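Local coordinates for sialidase domain-containing protein (Dyadobacter fermentans, PDB 5HX0) that is of unknown function but folds as a sialidase-like beta-propeller with BNR-type repeats, consistent with a role in recognising or cleaving glycans, at residues Val63-Lys66 with Glu70-Leu73; Pro127-Leu130 with Thr136-Cys139. All blocks are in the same frame, centred on the assembly; numbering follows the deposited sequence.

Contact 1 (Val63-Lys66 with Glu70-Leu73)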
loop_
_atom_site.group_PDB
_atom_site.type_symbol
_atom_site.label_atom_id
_atom_site.label_comp_id
_atom_site.label_asym_id
_atom_site.label_seq_id
_atom_site.Cartn_x
_atom_site.Cartn_y
_atom_site.Cartn_z
ATOM N N VAL A 63 -0.022 11.538 -17.040
ATOM C CA VAL A 63 -1.445 11.825 -17.225
ATOM C C VAL A 63 -1.898 11.417 -18.622
ATOM O O VAL A 63 -1.163 11.562 -19.608
ATOM C CB VAL A 63 -1.730 13.316 -16.904
ATOM C CG1 VAL A 63 -0.842 14.249 -17.749
ATOM C CG2 VAL A 63 -3.194 13.652 -17.108
ATOM N N ILE A 64 -3.119 10.866 -18.686
ATOM C CA ILE A 64 -3.780 10.458 -19.927
ATOM C C ILE A 64 -5.190 11.037 -19.896
ATOM O O ILE A 64 -5.668 11.487 -18.855
ATOM C CB ILE A 64 -3.835 8.926 -20.070
ATOM C CG1 ILE A 64 -4.597 8.370 -18.857
ATOM C CG2 ILE A 64 -2.398 8.325 -20.119
ATOM C CD1 ILE A 64 -5.087 6.970 -19.002
ATOM N N LYS A 65 -5.856 11.035 -21.047
ATOM C CA LYS A 65 -7.279 11.380 -21.115
ATOM C C LYS A 65 -8.007 10.240 -21.813
ATOM O O LYS A 65 -7.668 9.896 -22.946
ATOM C CB LYS A 65 -7.520 12.709 -21.849
ATOM C CG LYS A 65 -9.005 13.088 -21.893
ATOM C CD LYS A 65 -9.254 14.453 -22.561
ATOM C CE LYS A 65 -9.273 14.371 -24.091
ATOM N NZ LYS A 65 -7.928 14.316 -24.764
ATOM N N LYS A 66 -8.984 9.639 -21.134
ATOM C CA LYS A 66 -9.655 8.471 -21.689
ATOM C C LYS A 66 -10.674 8.883 -22.744
ATOM O O LYS A 66 -11.071 10.046 -22.836
ATOM C CB LYS A 66 -10.360 7.679 -20.589
ATOM C CG LYS A 66 -9.412 7.222 -19.494
ATOM C CD LYS A 66 -10.018 6.057 -18.702
ATOM C CE LYS A 66 -11.205 6.496 -17.914
ATOM N NZ LYS A 66 -11.858 5.330 -17.224
ATOM N N GLU A 70 -12.588 11.371 -19.226
ATOM C CA GLU A 70 -11.974 11.451 -17.909
ATOM C C GLU A 70 -10.462 11.555 -18.042
ATOM O O GLU A 70 -9.826 10.719 -18.688
ATOM C CB GLU A 70 -12.351 10.230 -17.071
ATOM C CG GLU A 70 -11.825 10.299 -15.639
ATOM C CD GLU A 70 -12.416 9.176 -14.794
ATOM O OE1 GLU A 70 -11.864 8.055 -14.815
ATOM O OE2 GLU A 70 -13.452 9.410 -14.140
ATOM N N ILE A 71 -9.887 12.585 -17.426
ATOM C CA ILE A 71 -8.447 12.744 -17.336
ATOM C C ILE A 71 -7.971 12.022 -16.083
ATOM O O ILE A 71 -8.489 12.258 -14.985
ATOM C CB ILE A 71 -8.080 14.238 -17.286
ATOM C CG1 ILE A 71 -8.673 14.970 -18.498
ATOM C CG2 ILE A 71 -6.555 14.433 -17.185
ATOM C CD1 ILE A 71 -8.829 16.466 -18.260
ATOM N N VAL A 72 -6.994 11.136 -16.236
ATOM C CA VAL A 72 -6.472 10.350 -15.121
ATOM C C VAL A 72 -5.008 10.720 -14.948
ATOM O O VAL A 72 -4.203 10.506 -15.861
ATOM C CB VAL A 72 -6.610 8.840 -15.370
ATOM C CG1 VAL A 72 -6.117 8.065 -14.114
ATOM C CG2 VAL A 72 -8.042 8.487 -15.712
ATOM N N LEU A 73 -4.646 11.249 -13.781
ATOM C CA LEU A 73 -3.255 11.607 -13.513
ATOM C C LEU A 73 -2.716 10.747 -12.375
ATOM O O LEU A 73 -3.264 10.762 -11.263
ATOM C CB LEU A 73 -3.114 13.103 -13.196
ATOM C CG LEU A 73 -1.705 13.636 -12.860
ATOM C CD1 LEU A 73 -1.622 15.140 -13.183
ATOM C CD2 LEU A 73 -1.315 13.424 -11.402
HETATM O O HOH W 1 -13.967 6.502 -16.245
#

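Contact 2 (Pro127-Leu130 with Thr136-Cys139)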
loop_
_atom_site.group_PDB
_atom_site.type_symbol
_atom_site.label_atom_id
_atom_site.label_comp_id
_atom_site.label_asym_id
_atom_site.label_seq_id
_atom_site.Cartn_x
_atom_site.Cartn_y
_atom_site.Cartn_z
ATOM N N PRO A 127 5.191 6.684 -11.487
ATOM C CA PRO A 127 4.265 5.949 -12.365
ATOM C C PRO A 127 4.217 6.603 -13.735
ATOM O O PRO A 127 3.964 7.801 -13.855
ATOM C CB PRO A 127 2.913 6.071 -11.647
ATOM C CG PRO A 127 3.046 7.436 -10.885
ATOM C CD PRO A 127 4.501 7.525 -10.483
ATOM N N CYS A 128 4.435 5.809 -14.776
ATOM C CA CYS A 128 4.410 6.309 -16.142
ATOM C C CYS A 128 3.273 5.630 -16.902
ATOM O O CYS A 128 3.366 4.448 -17.225
ATOM C CB CYS A 128 5.774 6.055 -16.799
ATOM S SG CYS A 128 6.988 7.199 -16.100
ATOM N N LEU A 129 2.215 6.380 -17.185
ATOM C CA LEU A 129 1.032 5.872 -17.871
ATOM C C LEU A 129 1.207 5.906 -19.392
ATOM O O LEU A 129 1.718 6.882 -19.957
ATOM C CB LEU A 129 -0.193 6.709 -17.483
ATOM C CG LEU A 129 -0.606 6.763 -16.006
ATOM C CD1 LEU A 129 -1.811 7.715 -15.787
ATOM C CD2 LEU A 129 -0.956 5.360 -15.515
ATOM N N LEU A 130 0.767 4.837 -20.057
ATOM C CA LEU A 130 0.579 4.836 -21.511
ATOM C C LEU A 130 -0.837 4.354 -21.799
ATOM O O LEU A 130 -1.223 3.278 -21.336
ATOM C CB LEU A 130 1.569 3.916 -22.231
ATOM C CG LEU A 130 1.336 3.829 -23.762
ATOM C CD1 LEU A 130 1.639 5.183 -24.454
ATOM C CD2 LEU A 130 2.173 2.718 -24.389
ATOM N N THR A 136 -6.468 0.166 -23.595
ATOM C CA THR A 136 -5.574 -0.430 -22.605
ATOM C C THR A 136 -4.692 0.635 -21.964
ATOM O O THR A 136 -4.213 1.549 -22.640
ATOM C CB THR A 136 -4.698 -1.479 -23.281
ATOM O OG1 THR A 136 -5.540 -2.483 -23.872
ATOM C CG2 THR A 136 -3.736 -2.123 -22.280
ATOM N N ILE A 137 -4.457 0.520 -20.657
ATOM C CA ILE A 137 -3.547 1.436 -19.965
ATOM C C ILE A 137 -2.425 0.634 -19.333
ATOM O O ILE A 137 -2.681 -0.343 -18.621
ATOM C CB ILE A 137 -4.267 2.282 -18.900
ATOM C CG1 ILE A 137 -5.398 3.102 -19.532
ATOM C CG2 ILE A 137 -3.255 3.213 -18.167
ATOM C CD1 ILE A 137 -6.385 3.671 -18.495
ATOM N N LEU A 138 -1.187 1.041 -19.612
ATOM C CA LEU A 138 -0.001 0.513 -18.950
ATOM C C LEU A 138 0.477 1.539 -17.936
ATOM O O LEU A 138 0.444 2.740 -18.211
ATOM C CB LEU A 138 1.120 0.247 -19.947
ATOM C CG LEU A 138 0.823 -0.661 -21.144
ATOM C CD1 LEU A 138 2.053 -0.754 -22.038
ATOM C CD2 LEU A 138 0.458 -2.027 -20.634
ATOM N N CYS A 139 0.932 1.067 -16.771
ATOM C CA CYS A 139 1.495 1.951 -15.748
ATOM C C CYS A 139 2.844 1.372 -15.328
ATOM O O CYS A 139 2.902 0.434 -14.529
ATOM C CB CYS A 139 0.548 2.105 -14.551
ATOM S SG CYS A 139 1.198 3.227 -13.286
#

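Contact 1 (Val63-Lys66 with Glu70-Leu73)
I64 and V72 are matched across the ladder as a hydrogen-bonded antiparallel pair, their side chains side by side and pointing the same way. I64 N donates a hydrogen bond to V72 O (3.0 Å), and V72 N donates one to I64 O. Beyond the backbone, I64 CG1 reaches V72 CB at 4.1 Å; chi1 of 59° puts this branch between the backbone N and the carbonyl carbon, on the side of V72, where it also lies near V72 O. K66 N closes the ladder on E70 O at 2.8 Å, in a nearly straight bond (176° at the hydrogen).

The other face of the sheet carries V63, K65, I71 and L73. V63 and I71 lie diagonally across the ladder, and their methyls meet tightly, CG2 to CG2 at 3.5 Å. The same V63 CG2 also reaches L73 CB on the directly paired residue. K65 goes across I71 instead of alongside it: its CG lies 3.9 Å from I71 CG1, after which the chain bends twice and carries NZ off to Q373 O. W370, V372 and L374 of strand 367-375 pack onto this face, while I64 turns toward Q131.

At the turn end, K66 and E70 run side by side. K66 NZ and E70 OE1 make only a long salt bridge, 3.6 Å, and a water mediates between them, 2.6 Å from K66 NZ and more weakly held by E70 OE1. The ammonium is also bonded to G178 O, so this carbonyl and the water, more than E70, probably hold it in place. OE1 has a further long, weak ion pair with K102.

This is an antiparallel beta hairpin joining strands 56-65 and 71-79, the first two of a four-stranded antiparallel sheet of the kind that forms a beta-propeller blade.

Contact 2 (Pro127-Leu130 with Thr136-Cys139)
L129 reaches across to C139 and I137 with a side chain that can be followed outward from the backbone. CB starts 4.1 Å from L138 O, the same oxygen that approaches L129 CA in a CA-H...O contact. CG, anti to the carbonyl carbon (chi1 -60°), then divides the chain between two neighbours. Branch CD2 turns inward to C139, lying 3.7 Å from its CB and 3.8 Å from its SG, and it also brushes I137 CG2 at 4.1 Å. Branch CD1 heads instead for strand 71-79, where it packs against V72 O.

The thiol of C139 stands anti to its own backbone N, which carries SG across to P127 CB at 3.7 Å; P127 and L129 thus both pack on the cysteine. W182 adds to the packing around I137 and C139.

L130 and L138 form the hydrogen-bonded pair, linked by L130 N to L138 O and by L138 N to L130 O, each 2.8 Å. Their side chains lie side by side on the other face of the sheet, pointing the same way and meeting through L130 CD2 and L138 CD1. M212 and I220 pack against both leucines.

Two strands, 123-131 and 137-145, are paired here as an antiparallel beta hairpin with apolar packing on both faces, as in the inner strands of a beta-propeller blade.

Overall arrangement
Contact 1 comes first along the chain and closes before contact 2 opens; their centres lie 10 Å apart, on the same side of the chain's centre. Each is a hairpin within a separate antiparallel sheet: 63-66 with 70-73 in the one holding strands 56-65 to 114-117, and 127-130 with 136-139 in the next, holding strands 123-131 to 183-186. The two sheets are packed directly together, I64 CD1 meeting I137 CD1 at 3.6 Å and I64 CG2 lying near L129 CB. S62 adds polar ties from its hydroxyl to P127 O and L129 N. Successive sheets joined this way are consistent with neighbouring blades of a sialidase-type propeller.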